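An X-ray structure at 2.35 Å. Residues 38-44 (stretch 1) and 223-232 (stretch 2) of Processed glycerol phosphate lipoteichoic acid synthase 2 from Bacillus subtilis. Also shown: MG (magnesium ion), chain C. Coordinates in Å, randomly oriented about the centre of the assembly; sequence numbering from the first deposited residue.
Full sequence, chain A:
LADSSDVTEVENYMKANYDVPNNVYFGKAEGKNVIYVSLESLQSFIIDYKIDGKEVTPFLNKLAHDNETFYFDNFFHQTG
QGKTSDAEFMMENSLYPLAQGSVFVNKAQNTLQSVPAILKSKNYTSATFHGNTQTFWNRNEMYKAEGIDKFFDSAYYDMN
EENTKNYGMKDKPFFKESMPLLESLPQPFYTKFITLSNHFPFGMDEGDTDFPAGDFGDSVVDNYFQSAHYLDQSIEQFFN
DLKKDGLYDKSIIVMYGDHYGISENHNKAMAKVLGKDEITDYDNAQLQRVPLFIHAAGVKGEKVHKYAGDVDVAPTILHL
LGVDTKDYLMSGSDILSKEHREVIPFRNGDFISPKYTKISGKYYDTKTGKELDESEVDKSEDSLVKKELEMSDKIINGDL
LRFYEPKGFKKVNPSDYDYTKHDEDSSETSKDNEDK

Stretch 1 38-44: SLESLQS
Stretch 2 223-232: NYFQSAHYLD

Stretch 2 is helical throughout, with phi/psi mostly near -60/-45. From S227 on, each N bonds to the O four residues earlier, such as A228 N to Y224 O at 2.9 Å. Stretch 1 ends a strand at S38 and L39, then makes a type II beta turn from L39 to L42. E40 takes phi/psi -53/125 and S41 takes 57/20. L42 follows at -91/119 and Q43 at -103/154. The closing bond, L42 N to L39 O, is weak at 3.4 Å. The turn lies against the helix, with L39 CA 7.7 Å from L231 CA and L42 CA 7.2 Å from A228 CA. The contact buries 295 Å² in all. Y224 (80 Å²) and L231 (77 Å²) have the most area covered, and every contacting residue is buried.

Two hydrogen bonds cross the interface, both through the Y224 hydroxyl. Y224 has chi1 -172° (t) and chi2 67°, which carries the ring out to the turn. Y224 OH donates to S41 O at 2.7 Å. Y224 OH also accepts from Q43 N at 3.1 Å, with an N-H...O angle of 147°. Both partners lie at the ring edge, near its plane. A tyrosine suits this place because its long side chain ends in a group that can donate and accept, satisfying two buried backbone atoms.

Apolar side chains make most of the other contacts. L231 (t, p) points toward stretch 1. L231 CD2 lies 4.1 Å from L39 CB and 4.5 Å from L42 CB. L39 is m, t. L42 is t, p, and L42 CD1 reaches A228 CB, an apolar methyl, at 4.2 Å. Branched apolar leucines suit these buried positions. L231 CD2 also touches the carbonyl E40 O at 4.0 Å, without a bond.

E40 starts sideways, but its end leads away from the helix to the magnesium ion. With chi angles -173°, 46° and 63°, E40 OE1 and OE2 bind MG at 2.2 and 2.1 Å. S41 OG (chi1 -67°, m) donates to E40 OE2 at 2.7 Å.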

# COMPACT_ATOMS: atom_id res chain seq x y z
N SER A 38 -0.89 -6.58 -2.00
CA SER A 38 0.02 -5.65 -2.62
C SER A 38 0.12 -5.97 -4.10
O SER A 38 0.64 -7.03 -4.47
CB SER A 38 1.40 -5.78 -1.95
OG SER A 38 2.42 -5.16 -2.72
N LEU A 39 -0.37 -5.05 -4.93
CA LEU A 39 -0.42 -5.16 -6.40
C LEU A 39 0.84 -4.58 -6.99
O LEU A 39 0.96 -3.35 -7.17
CB LEU A 39 -1.60 -4.36 -6.92
CG LEU A 39 -2.96 -4.77 -6.35
CD1 LEU A 39 -4.06 -3.83 -6.80
CD2 LEU A 39 -3.31 -6.20 -6.75
N GLU A 40 1.80 -5.44 -7.29
CA GLU A 40 3.15 -5.05 -7.69
C GLU A 40 3.19 -4.05 -8.86
O GLU A 40 2.63 -4.34 -9.95
CB GLU A 40 3.94 -6.31 -8.08
CG GLU A 40 5.42 -6.12 -8.37
CD GLU A 40 6.15 -5.27 -7.33
OE1 GLU A 40 6.23 -5.68 -6.13
OE2 GLU A 40 6.64 -4.18 -7.72
N SER A 41 3.87 -2.92 -8.63
CA SER A 41 4.22 -1.95 -9.68
C SER A 41 3.02 -1.42 -10.46
O SER A 41 3.18 -0.94 -11.58
CB SER A 41 5.20 -2.58 -10.66
OG SER A 41 6.47 -2.84 -10.08
N LEU A 42 1.82 -1.53 -9.88
CA LEU A 42 0.58 -1.13 -10.55
C LEU A 42 0.19 0.34 -10.30
O LEU A 42 -0.04 0.75 -9.15
CB LEU A 42 -0.55 -2.07 -10.14
CG LEU A 42 -1.78 -1.89 -11.04
CD1 LEU A 42 -1.50 -2.39 -12.46
CD2 LEU A 42 -3.02 -2.57 -10.44
N GLN A 43 0.12 1.12 -11.36
CA GLN A 43 -0.18 2.58 -11.25
C GLN A 43 -1.64 2.82 -11.65
O GLN A 43 -2.19 2.08 -12.45
CB GLN A 43 0.76 3.41 -12.14
CG GLN A 43 2.24 3.34 -11.70
CD GLN A 43 3.24 3.92 -12.70
OE1 GLN A 43 3.21 5.14 -13.01
NE2 GLN A 43 4.15 3.09 -13.17
N SER A 44 -2.22 3.89 -11.12
CA SER A 44 -3.62 4.22 -11.35
C SER A 44 -3.95 4.52 -12.82
O SER A 44 -5.08 4.34 -13.20
CB SER A 44 -4.04 5.41 -10.48
OG SER A 44 -4.11 5.07 -9.09
N ASN A 223 5.30 -4.13 -22.54
CA ASN A 223 5.06 -5.40 -21.83
C ASN A 223 4.38 -5.19 -20.49
O ASN A 223 3.82 -6.12 -19.90
CB ASN A 223 6.37 -6.17 -21.64
CG ASN A 223 6.92 -6.71 -22.94
OD1 ASN A 223 6.23 -6.79 -23.95
ND2 ASN A 223 8.19 -7.07 -22.92
N TYR A 224 4.44 -3.96 -20.01
CA TYR A 224 3.74 -3.60 -18.80
C TYR A 224 2.27 -4.06 -18.87
O TYR A 224 1.76 -4.63 -17.92
CB TYR A 224 3.80 -2.09 -18.62
CG TYR A 224 3.27 -1.61 -17.30
CD1 TYR A 224 3.93 -1.92 -16.09
CD2 TYR A 224 2.10 -0.86 -17.24
CE1 TYR A 224 3.42 -1.47 -14.87
CE2 TYR A 224 1.59 -0.40 -16.02
CZ TYR A 224 2.25 -0.69 -14.85
OH TYR A 224 1.74 -0.19 -13.68
N PHE A 225 1.62 -3.78 -19.99
CA PHE A 225 0.18 -3.97 -20.12
C PHE A 225 -0.20 -5.43 -20.09
O PHE A 225 -1.27 -5.73 -19.60
CB PHE A 225 -0.37 -3.35 -21.41
CG PHE A 225 -0.12 -1.89 -21.52
CD1 PHE A 225 -0.89 -0.98 -20.78
CD2 PHE A 225 0.90 -1.41 -22.34
CE1 PHE A 225 -0.64 0.41 -20.85
CE2 PHE A 225 1.15 -0.02 -22.40
CZ PHE A 225 0.37 0.88 -21.65
N GLN A 226 0.67 -6.30 -20.61
CA GLN A 226 0.50 -7.75 -20.55
C GLN A 226 0.61 -8.32 -19.15
O GLN A 226 -0.23 -9.13 -18.76
CB GLN A 226 1.53 -8.45 -21.43
CG GLN A 226 1.38 -8.14 -22.89
CD GLN A 226 1.99 -9.20 -23.76
OE1 GLN A 226 2.78 -10.02 -23.30
NE2 GLN A 226 1.63 -9.19 -25.04
N SER A 227 1.63 -7.93 -18.39
CA SER A 227 1.74 -8.46 -17.03
C SER A 227 0.71 -7.84 -16.10
O SER A 227 0.27 -8.47 -15.14
CB SER A 227 3.16 -8.41 -16.45
OG SER A 227 3.80 -7.22 -16.85
N ALA A 228 0.30 -6.60 -16.39
CA ALA A 228 -0.80 -6.00 -15.63
C ALA A 228 -2.11 -6.80 -15.86
O ALA A 228 -2.87 -7.04 -14.93
CB ALA A 228 -0.99 -4.53 -16.00
N HIS A 229 -2.35 -7.20 -17.10
CA HIS A 229 -3.55 -7.96 -17.47
C HIS A 229 -3.49 -9.30 -16.73
O HIS A 229 -4.48 -9.70 -16.17
CB HIS A 229 -3.63 -8.14 -19.00
CG HIS A 229 -4.87 -8.85 -19.49
ND1 HIS A 229 -6.11 -8.25 -19.54
CD2 HIS A 229 -5.05 -10.10 -19.99
CE1 HIS A 229 -6.99 -9.10 -20.04
NE2 HIS A 229 -6.37 -10.22 -20.33
N TYR A 230 -2.32 -9.93 -16.69
CA TYR A 230 -2.13 -11.16 -15.93
C TYR A 230 -2.44 -10.99 -14.41
O TYR A 230 -3.15 -11.83 -13.80
CB TYR A 230 -0.73 -11.75 -16.19
CG TYR A 230 -0.44 -13.02 -15.42
CD1 TYR A 230 -0.78 -14.28 -15.94
CD2 TYR A 230 0.11 -12.97 -14.14
CE1 TYR A 230 -0.54 -15.44 -15.22
CE2 TYR A 230 0.36 -14.10 -13.42
CZ TYR A 230 0.01 -15.34 -13.96
OH TYR A 230 0.25 -16.46 -13.25
N LEU A 231 -1.90 -9.93 -13.81
CA LEU A 231 -2.19 -9.55 -12.43
C LEU A 231 -3.72 -9.45 -12.21
O LEU A 231 -4.25 -9.98 -11.24
CB LEU A 231 -1.52 -8.20 -12.07
CG LEU A 231 -1.66 -7.70 -10.62
CD1 LEU A 231 -1.47 -8.81 -9.56
CD2 LEU A 231 -0.71 -6.56 -10.28
N ASP A 232 -4.40 -8.78 -13.13
CA ASP A 232 -5.83 -8.60 -13.04
C ASP A 232 -6.62 -9.93 -13.05
O ASP A 232 -7.55 -10.10 -12.28
CB ASP A 232 -6.31 -7.71 -14.16
CG ASP A 232 -7.76 -7.33 -14.03
OD1 ASP A 232 -8.02 -6.45 -13.17
OD2 ASP A 232 -8.62 -7.89 -14.79
MG MG C . 7.21 -3.70 -5.79